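PDB 6XTZ: dally-like, isoform A from Drosophila melanogaster, which binds Wnt and Hedgehog family proteins as a GPI-anchored glypican proteoglycan and holds the Wnt palmitoleoyl lipid in a pocket of its helical core. Local coordinates for residues Y203-A214 and F265-M276. The protein carries 5 engineered substitutions. Residues are numbered along the deposited sequence; the frame is centred on the assembly and turned at random.
Sequences YGQALTTASEVA and FDSEWENFAMAM
A206 O faces F272 across the contact and is gripped twice within its own helix: A210 N and T209 OG1 reach it from the same face of its carbonyl plane, the hydroxyl standing above that plane at 2.8 Å from O. The F272 ring comes up beside this oxygen, its CE1 3.5 Å away. Over one face of that ring sits the methyl of A210, a CH-pi contact with CB 3.9 Å from the ring centroid; M276 CG lies over the opposite face, toward the rim, and the ring is held between the two. A210 meets W269 too, its carbonyl oxygen lying 3.7 Å from CZ3 in the plane of the indole, while W269 NE1 is hydrogen-bonded to Y456 O. Further along, V213 CG2 abuts the edge of F265 at CZ, 3.7 Å off.

At the other end M276 is bent at both chi2 (-74°) and chi3 (-68°), which folds its methyl over the Y203 face, CE 3.9 Å from the centroid, with SD oblique to the ring in a Met-aromatic contact. M276 O touches the edge of the same ring. Without the Y203 ring, as with an alanine here, the M276 methyl would probably lose its aromatic face and a gap would open toward F87, which packs edge-to-face with the tyrosine.

Segments 203-214 and 265-276 run nearly antiparallel, 158° between directions, axes 11.3 Å apart at closest approach, mid-way along the elongated all-helical glypican core. No hydrogen bond crosses between them, so their fit depends on the shape of buried rings against small alanines.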
loop_
_atom_site.group_PDB
_atom_site.type_symbol
_atom_site.label_atom_id
_atom_site.label_comp_id
_atom_site.label_asym_id
_atom_site.label_seq_id
_atom_site.Cartn_x
_atom_site.Cartn_y
_atom_site.Cartn_z
ATOM N N TYR A 203 -3.278 2.356 -8.883
ATOM C CA TYR A 203 -3.544 1.175 -8.067
ATOM C C TYR A 203 -2.296 0.307 -7.942
ATOM O O TYR A 203 -1.904 -0.088 -6.836
ATOM C CB TYR A 203 -4.697 0.387 -8.687
ATOM C CG TYR A 203 -5.291 -0.698 -7.818
ATOM C CD1 TYR A 203 -6.057 -0.383 -6.704
ATOM C CD2 TYR A 203 -5.119 -2.040 -8.136
ATOM C CE1 TYR A 203 -6.615 -1.373 -5.919
ATOM C CE2 TYR A 203 -5.673 -3.037 -7.357
ATOM C CZ TYR A 203 -6.420 -2.697 -6.249
ATOM O OH TYR A 203 -6.976 -3.685 -5.470
ATOM N N GLY A 204 -1.650 0.007 -9.071
ATOM C CA GLY A 204 -0.427 -0.776 -9.032
ATOM C C GLY A 204 0.776 -0.021 -8.512
ATOM O O GLY A 204 1.640 -0.609 -7.853
ATOM N N GLN A 205 0.861 1.279 -8.795
ATOM C CA GLN A 205 2.011 2.049 -8.329
ATOM C C GLN A 205 1.966 2.257 -6.818
ATOM O O GLN A 205 2.995 2.156 -6.139
ATOM C CB GLN A 205 2.082 3.396 -9.047
ATOM C CG GLN A 205 2.430 3.294 -10.521
ATOM C CD GLN A 205 3.802 2.701 -10.759
ATOM O OE1 GLN A 205 4.718 2.883 -9.956
ATOM N NE2 GLN A 205 3.950 1.979 -11.863
ATOM N N ALA A 206 0.780 2.546 -6.276
ATOM C CA ALA A 206 0.648 2.704 -4.832
ATOM C C ALA A 206 0.923 1.392 -4.108
ATOM O O ALA A 206 1.508 1.389 -3.020
ATOM C CB ALA A 206 -0.743 3.233 -4.482
ATOM N N LEU A 207 0.507 0.268 -4.695
ATOM C CA LEU A 207 0.790 -1.024 -4.081
ATOM C C LEU A 207 2.287 -1.310 -4.073
ATOM O O LEU A 207 2.808 -1.894 -3.115
ATOM C CB LEU A 207 0.031 -2.132 -4.810
ATOM C CG LEU A 207 0.251 -3.553 -4.281
ATOM C CD1 LEU A 207 -0.175 -3.663 -2.822
ATOM C CD2 LEU A 207 -0.484 -4.570 -5.136
ATOM N N THR A 208 2.996 -0.897 -5.126
ATOM C CA THR A 208 4.443 -1.083 -5.170
ATOM C C THR A 208 5.137 -0.236 -4.111
ATOM O O THR A 208 6.016 -0.722 -3.390
ATOM C CB THR A 208 4.979 -0.741 -6.563
ATOM O OG1 THR A 208 4.495 -1.696 -7.515
ATOM C CG2 THR A 208 6.503 -0.757 -6.569
ATOM N N THR A 209 4.756 1.039 -4.007
ATOM C CA THR A 209 5.377 1.917 -3.021
ATOM C C THR A 209 5.111 1.431 -1.603
ATOM O O THR A 209 5.992 1.508 -0.738
ATOM C CB THR A 209 4.874 3.349 -3.202
ATOM O OG1 THR A 209 3.443 3.351 -3.238
ATOM C CG2 THR A 209 5.410 3.941 -4.496
ATOM N N ALA A 210 3.905 0.918 -1.345
ATOM C CA ALA A 210 3.606 0.369 -0.026
ATOM C C ALA A 210 4.503 -0.819 0.291
ATOM O O ALA A 210 4.901 -1.014 1.445
ATOM C CB ALA A 210 2.138 -0.037 0.057
ATOM N N SER A 211 4.828 -1.630 -0.718
ATOM C CA SER A 211 5.751 -2.738 -0.499
ATOM C C SER A 211 7.167 -2.234 -0.262
ATOM O O SER A 211 7.921 -2.826 0.520
ATOM C CB SER A 211 5.716 -3.696 -1.690
ATOM O OG SER A 211 6.708 -4.701 -1.561
ATOM N N GLU A 212 7.548 -1.139 -0.924
ATOM C CA GLU A 212 8.894 -0.601 -0.760
ATOM C C GLU A 212 9.061 0.057 0.605
ATOM O O GLU A 212 10.065 -0.167 1.292
ATOM C CB GLU A 212 9.203 0.392 -1.879
ATOM C CG GLU A 212 9.215 -0.219 -3.272
ATOM C CD GLU A 212 9.334 0.824 -4.367
ATOM O OE1 GLU A 212 9.108 2.019 -4.081
ATOM O OE2 GLU A 212 9.654 0.448 -5.515
ATOM N N VAL A 213 8.090 0.879 1.015
ATOM C CA VAL A 213 8.213 1.560 2.300
ATOM C C VAL A 213 8.108 0.567 3.449
ATOM O O VAL A 213 8.746 0.749 4.492
ATOM C CB VAL A 213 7.172 2.691 2.430
ATOM C CG1 VAL A 213 7.362 3.718 1.326
ATOM C CG2 VAL A 213 5.753 2.140 2.424
ATOM N N ALA A 214 7.320 -0.499 3.283
ATOM C CA ALA A 214 7.248 -1.525 4.318
ATOM C C ALA A 214 8.588 -2.227 4.483
ATOM O O ALA A 214 9.010 -2.521 5.607
ATOM C CB ALA A 214 6.150 -2.535 3.987
ATOM N N PHE A 265 2.999 5.672 11.094
ATOM C CA PHE A 265 3.013 4.811 9.917
ATOM C C PHE A 265 1.851 3.829 9.939
ATOM O O PHE A 265 1.306 3.488 8.883
ATOM C CB PHE A 265 4.344 4.066 9.836
ATOM C CG PHE A 265 4.599 3.416 8.506
ATOM C CD1 PHE A 265 5.113 4.149 7.451
ATOM C CD2 PHE A 265 4.333 2.070 8.315
ATOM C CE1 PHE A 265 5.354 3.555 6.227
ATOM C CE2 PHE A 265 4.571 1.470 7.094
ATOM C CZ PHE A 265 5.082 2.214 6.049
ATOM N N ASP A 266 1.454 3.376 11.131
ATOM C CA ASP A 266 0.312 2.476 11.241
ATOM C C ASP A 266 -0.985 3.168 10.834
ATOM O O ASP A 266 -1.797 2.591 10.103
ATOM C CB ASP A 266 0.212 1.939 12.667
ATOM C CG ASP A 266 -1.117 1.275 12.949
ATOM O OD1 ASP A 266 -1.501 0.363 12.189
ATOM O OD2 ASP A 266 -1.771 1.660 13.940
ATOM N N SER A 267 -1.196 4.404 11.293
ATOM C CA SER A 267 -2.445 5.094 10.983
ATOM C C SER A 267 -2.543 5.421 9.499
ATOM O O SER A 267 -3.609 5.262 8.892
ATOM C CB SER A 267 -2.572 6.362 11.830
ATOM O OG SER A 267 -1.548 7.291 11.526
ATOM N N GLU A 268 -1.442 5.868 8.892
ATOM C CA GLU A 268 -1.461 6.146 7.460
ATOM C C GLU A 268 -1.573 4.867 6.638
ATOM O O GLU A 268 -2.125 4.892 5.532
ATOM C CB GLU A 268 -0.214 6.933 7.056
ATOM C CG GLU A 268 -0.120 8.312 7.690
ATOM C CD GLU A 268 -1.218 9.255 7.225
ATOM O OE1 GLU A 268 -1.872 8.968 6.200
ATOM O OE2 GLU A 268 -1.425 10.291 7.888
ATOM N N TRP A 269 -1.060 3.748 7.156
ATOM C CA TRP A 269 -1.239 2.469 6.477
ATOM C C TRP A 269 -2.717 2.113 6.374
ATOM O O TRP A 269 -3.163 1.562 5.361
ATOM C CB TRP A 269 -0.468 1.374 7.214
ATOM C CG TRP A 269 -0.456 0.044 6.516
ATOM C CD1 TRP A 269 -1.326 -0.990 6.706
ATOM C CD2 TRP A 269 0.483 -0.399 5.527
ATOM N NE1 TRP A 269 -0.990 -2.047 5.893
ATOM C CE2 TRP A 269 0.116 -1.709 5.159
ATOM C CE3 TRP A 269 1.598 0.186 4.917
ATOM C CZ2 TRP A 269 0.823 -2.443 4.208
ATOM C CZ3 TRP A 269 2.298 -0.544 3.975
ATOM C CH2 TRP A 269 1.908 -1.845 3.628
ATOM N N GLU A 270 -3.492 2.427 7.414
ATOM C CA GLU A 270 -4.936 2.231 7.346
ATOM C C GLU A 270 -5.565 3.146 6.304
ATOM O O GLU A 270 -6.470 2.729 5.572
ATOM C CB GLU A 270 -5.565 2.463 8.721
ATOM C CG GLU A 270 -5.170 1.432 9.766
ATOM C CD GLU A 270 -5.941 1.591 11.061
ATOM O OE1 GLU A 270 -6.821 2.473 11.126
ATOM O OE2 GLU A 270 -5.667 0.835 12.016
ATOM N N ASN A 271 -5.101 4.397 6.222
ATOM C CA ASN A 271 -5.586 5.292 5.175
ATOM C C ASN A 271 -5.233 4.755 3.794
ATOM O O ASN A 271 -6.026 4.868 2.853
ATOM C CB ASN A 271 -5.008 6.696 5.362
ATOM C CG ASN A 271 -5.493 7.366 6.634
ATOM O OD1 ASN A 271 -6.523 6.994 7.194
ATOM N ND2 ASN A 271 -4.753 8.367 7.091
ATOM N N PHE A 272 -4.041 4.167 3.656
ATOM C CA PHE A 272 -3.659 3.545 2.393
ATOM C C PHE A 272 -4.586 2.388 2.046
ATOM O O PHE A 272 -5.006 2.246 0.891
ATOM C CB PHE A 272 -2.207 3.067 2.464
ATOM C CG PHE A 272 -1.853 2.045 1.419
ATOM C CD1 PHE A 272 -1.556 2.433 0.124
ATOM C CD2 PHE A 272 -1.813 0.695 1.735
ATOM C CE1 PHE A 272 -1.227 1.496 -0.839
ATOM C CE2 PHE A 272 -1.490 -0.248 0.776
ATOM C CZ PHE A 272 -1.200 0.154 -0.514
ATOM N N ALA A 273 -4.915 1.547 3.029
ATOM C CA ALA A 273 -5.778 0.401 2.762
ATOM C C ALA A 273 -7.194 0.841 2.410
ATOM O O ALA A 273 -7.855 0.212 1.576
ATOM C CB ALA A 273 -5.795 -0.539 3.966
ATOM N N MET A 274 -7.679 1.914 3.038
ATOM C CA MET A 274 -9.021 2.397 2.734
ATOM C C MET A 274 -9.068 3.057 1.362
ATOM O O MET A 274 -10.062 2.927 0.638
ATOM C CB MET A 274 -9.493 3.365 3.819
ATOM C CG MET A 274 -9.735 2.708 5.169
ATOM S SD MET A 274 -10.393 3.832 6.419
ATOM C CE MET A 274 -9.042 4.997 6.575
ATOM N N ALA A 275 -8.004 3.765 0.984
ATOM C CA ALA A 275 -7.964 4.373 -0.341
ATOM C C ALA A 275 -7.785 3.319 -1.426
ATOM O O ALA A 275 -8.332 3.455 -2.526
ATOM C CB ALA A 275 -6.850 5.416 -0.406
ATOM N N MET A 276 -7.023 2.259 -1.135
ATOM C CA MET A 276 -6.878 1.167 -2.093
ATOM C C MET A 276 -8.205 0.464 -2.334
ATOM O O MET A 276 -8.510 0.069 -3.466
ATOM C CB MET A 276 -5.832 0.167 -1.601
ATOM C CG MET A 276 -4.405 0.626 -1.790
ATOM S SD MET A 276 -3.856 0.558 -3.504
ATOM C CE MET A 276 -3.810 -1.210 -3.769
#